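Local coordinates for pesticidal crystal protein Cry2Aa (Bacillus thuringiensis serovar kurstaki, PDB 1I5P), which binds to midgut epithelial cells of dipteran and lepidopteran larvae and promotes their colloid-osmotic lysis, at residues Tyr49-Val54 with Ile93-Gln99. Sequence-based numbering, arbitrary orientation.
Sequences YVAPVV and ILRETEQ
In the helical bundle that forms the N-terminal domain of this three-domain delta-endotoxin, the loop leading into helix 53-65 lies along one side of helix 88-101. Two pairs fix the register: Y49 CA to E96 CA at 5.5 Å and A51 CA to I93 CA at 5.7 Å.

The apolar half centres on I93. I93 CG1 is 3.6 Å from A51 CB, and I93 CD1 reaches V53 CG1 at 3.8 Å and, more loosely, V54 CG1. The torsions account for this reach: CG1 is anti to the carbonyl carbon (chi1 -78°) and the chain is extended to CD1, which carries the methyl to V53 and V54. N251 of helix 238-259 touches both V54 and I93, and P175 and L176 of helix 170-193 also pack on I93.

At the other end, Q99 CG stands over one face of the Y49 ring, 4.1 Å from the centroid of that ring, as a CH-pi contact. The amide plane is inclined 41° to the ring, with Q99 CD tight against Y49 CE2; Q99 NE2 comes within 3.0 Å of Y49 OH, but the angle is too poor for a hydrogen bond. The E96 and Y49 side chains cross at about a right angle, carboxylate and ring planes 80° apart, with OE1 oblique to the ring.

Y49 O presses on E96 CB at 3.0 Å. E96 OE1 lies 3.1 Å from Y49 O; with the carboxylate ionised both are acceptors, and the pair is not a hydrogen bond. K42 of helix 31-44 forms a salt bridge to this OE1 and donates to V50 O, probably offsetting the negative charge of E96 and nearby D92. With no hydrogen bond directly joining the segments, cohesion probably comes mainly from the apolar contacts of I93, supplemented by Y49-Q99 packing and the bridging lysine.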
loop_
_atom_site.group_PDB
_atom_site.type_symbol
_atom_site.label_atom_id
_atom_site.label_comp_id
_atom_site.label_asym_id
_atom_site.label_seq_id
_atom_site.Cartn_x
_atom_site.Cartn_y
_atom_site.Cartn_z
ATOM N N TYR A 49 0.514 -17.049 1.953
ATOM C CA TYR A 49 1.266 -17.725 3.006
ATOM C C TYR A 49 1.629 -16.611 3.980
ATOM O O TYR A 49 2.505 -16.749 4.830
ATOM C CB TYR A 49 2.523 -18.416 2.459
ATOM C CG TYR A 49 2.246 -19.821 1.969
ATOM C CD1 TYR A 49 1.924 -20.066 0.636
ATOM C CD2 TYR A 49 2.222 -20.891 2.860
ATOM C CE1 TYR A 49 1.577 -21.345 0.202
ATOM C CE2 TYR A 49 1.873 -22.173 2.438
ATOM C CZ TYR A 49 1.549 -22.394 1.115
ATOM O OH TYR A 49 1.176 -23.659 0.714
ATOM N N VAL A 50 0.929 -15.492 3.827
ATOM C CA VAL A 50 1.131 -14.337 4.689
ATOM C C VAL A 50 0.452 -14.623 6.022
ATOM O O VAL A 50 -0.695 -15.060 6.063
ATOM C CB VAL A 50 0.501 -13.048 4.086
ATOM C CG1 VAL A 50 0.567 -11.904 5.103
ATOM C CG2 VAL A 50 1.228 -12.656 2.814
ATOM N N ALA A 51 1.178 -14.394 7.109
ATOM C CA ALA A 51 0.643 -14.605 8.448
ATOM C C ALA A 51 -0.297 -13.442 8.739
ATOM O O ALA A 51 0.112 -12.283 8.696
ATOM C CB ALA A 51 1.777 -14.633 9.462
ATOM N N PRO A 52 -1.575 -13.736 9.024
ATOM C CA PRO A 52 -2.575 -12.705 9.319
ATOM C C PRO A 52 -2.178 -11.679 10.380
ATOM O O PRO A 52 -2.629 -10.535 10.328
ATOM C CB PRO A 52 -3.796 -13.520 9.742
ATOM C CG PRO A 52 -3.186 -14.799 10.275
ATOM C CD PRO A 52 -2.157 -15.073 9.216
ATOM N N VAL A 53 -1.350 -12.077 11.344
ATOM C CA VAL A 53 -0.931 -11.145 12.382
ATOM C C VAL A 53 -0.267 -9.889 11.801
ATOM O O VAL A 53 -0.348 -8.806 12.391
ATOM C CB VAL A 53 0.052 -11.813 13.374
ATOM C CG1 VAL A 53 1.375 -12.118 12.683
ATOM C CG2 VAL A 53 0.269 -10.911 14.575
ATOM N N VAL A 54 0.386 -10.018 10.648
ATOM C CA VAL A 54 1.054 -8.857 10.060
ATOM C C VAL A 54 0.018 -7.786 9.741
ATOM O O VAL A 54 0.276 -6.590 9.899
ATOM C CB VAL A 54 1.851 -9.227 8.771
ATOM C CG1 VAL A 54 2.823 -10.365 9.071
ATOM C CG2 VAL A 54 0.904 -9.608 7.642
ATOM N N ILE A 93 5.491 -16.920 11.140
ATOM C CA ILE A 93 5.875 -15.950 10.121
ATOM C C ILE A 93 7.120 -16.475 9.413
ATOM O O ILE A 93 7.193 -16.476 8.186
ATOM C CB ILE A 93 6.188 -14.577 10.748
ATOM C CG1 ILE A 93 4.876 -13.858 11.088
ATOM C CG2 ILE A 93 7.047 -13.743 9.796
ATOM C CD1 ILE A 93 5.063 -12.535 11.822
ATOM N N LEU A 94 8.094 -16.926 10.200
ATOM C CA LEU A 94 9.332 -17.466 9.651
ATOM C C LEU A 94 9.068 -18.691 8.803
ATOM O O LEU A 94 9.592 -18.819 7.698
ATOM C CB LEU A 94 10.303 -17.854 10.766
ATOM C CG LEU A 94 11.481 -18.712 10.277
ATOM C CD1 LEU A 94 12.395 -17.892 9.358
ATOM C CD2 LEU A 94 12.256 -19.237 11.469
ATOM N N ARG A 95 8.257 -19.604 9.320
ATOM C CA ARG A 95 7.977 -20.818 8.579
ATOM C C ARG A 95 7.152 -20.610 7.323
ATOM O O ARG A 95 7.379 -21.281 6.317
ATOM C CB ARG A 95 7.342 -21.843 9.512
ATOM C CG ARG A 95 8.298 -22.219 10.651
ATOM C CD ARG A 95 9.746 -22.264 10.135
ATOM N NE ARG A 95 10.713 -22.826 11.071
ATOM C CZ ARG A 95 11.102 -24.099 11.074
ATOM N NH1 ARG A 95 10.606 -24.950 10.189
ATOM N NH2 ARG A 95 12.004 -24.518 11.950
ATOM N N GLU A 96 6.201 -19.686 7.359
ATOM C CA GLU A 96 5.414 -19.442 6.157
ATOM C C GLU A 96 6.265 -18.673 5.151
ATOM O O GLU A 96 6.040 -18.761 3.948
ATOM C CB GLU A 96 4.136 -18.669 6.483
ATOM C CG GLU A 96 3.169 -19.452 7.360
ATOM C CD GLU A 96 1.724 -19.047 7.151
ATOM O OE1 GLU A 96 1.198 -19.286 6.048
ATOM O OE2 GLU A 96 1.113 -18.494 8.092
ATOM N N THR A 97 7.236 -17.913 5.648
ATOM C CA THR A 97 8.124 -17.168 4.769
ATOM C C THR A 97 9.041 -18.182 4.087
ATOM O O THR A 97 9.349 -18.058 2.901
ATOM C CB THR A 97 8.979 -16.155 5.558
ATOM O OG1 THR A 97 8.117 -15.217 6.215
ATOM C CG2 THR A 97 9.920 -15.402 4.624
ATOM N N GLU A 98 9.469 -19.189 4.847
ATOM C CA GLU A 98 10.328 -20.237 4.304
ATOM C C GLU A 98 9.583 -20.961 3.195
ATOM O O GLU A 98 10.148 -21.256 2.144
ATOM C CB GLU A 98 10.717 -21.249 5.392
ATOM C CG GLU A 98 11.840 -20.788 6.304
ATOM C CD GLU A 98 12.318 -21.868 7.270
ATOM O OE1 GLU A 98 13.440 -21.730 7.797
ATOM O OE2 GLU A 98 11.581 -22.850 7.513
ATOM N N GLN A 99 8.309 -21.245 3.434
ATOM C CA GLN A 99 7.512 -21.938 2.440
ATOM C C GLN A 99 7.282 -21.067 1.209
ATOM O O GLN A 99 7.350 -21.549 0.079
ATOM C CB GLN A 99 6.171 -22.371 3.042
ATOM C CG GLN A 99 5.336 -23.267 2.126
ATOM C CD GLN A 99 4.294 -24.065 2.893
ATOM O OE1 GLN A 99 4.217 -23.983 4.117
ATOM N NE2 GLN A 99 3.491 -24.844 2.174
#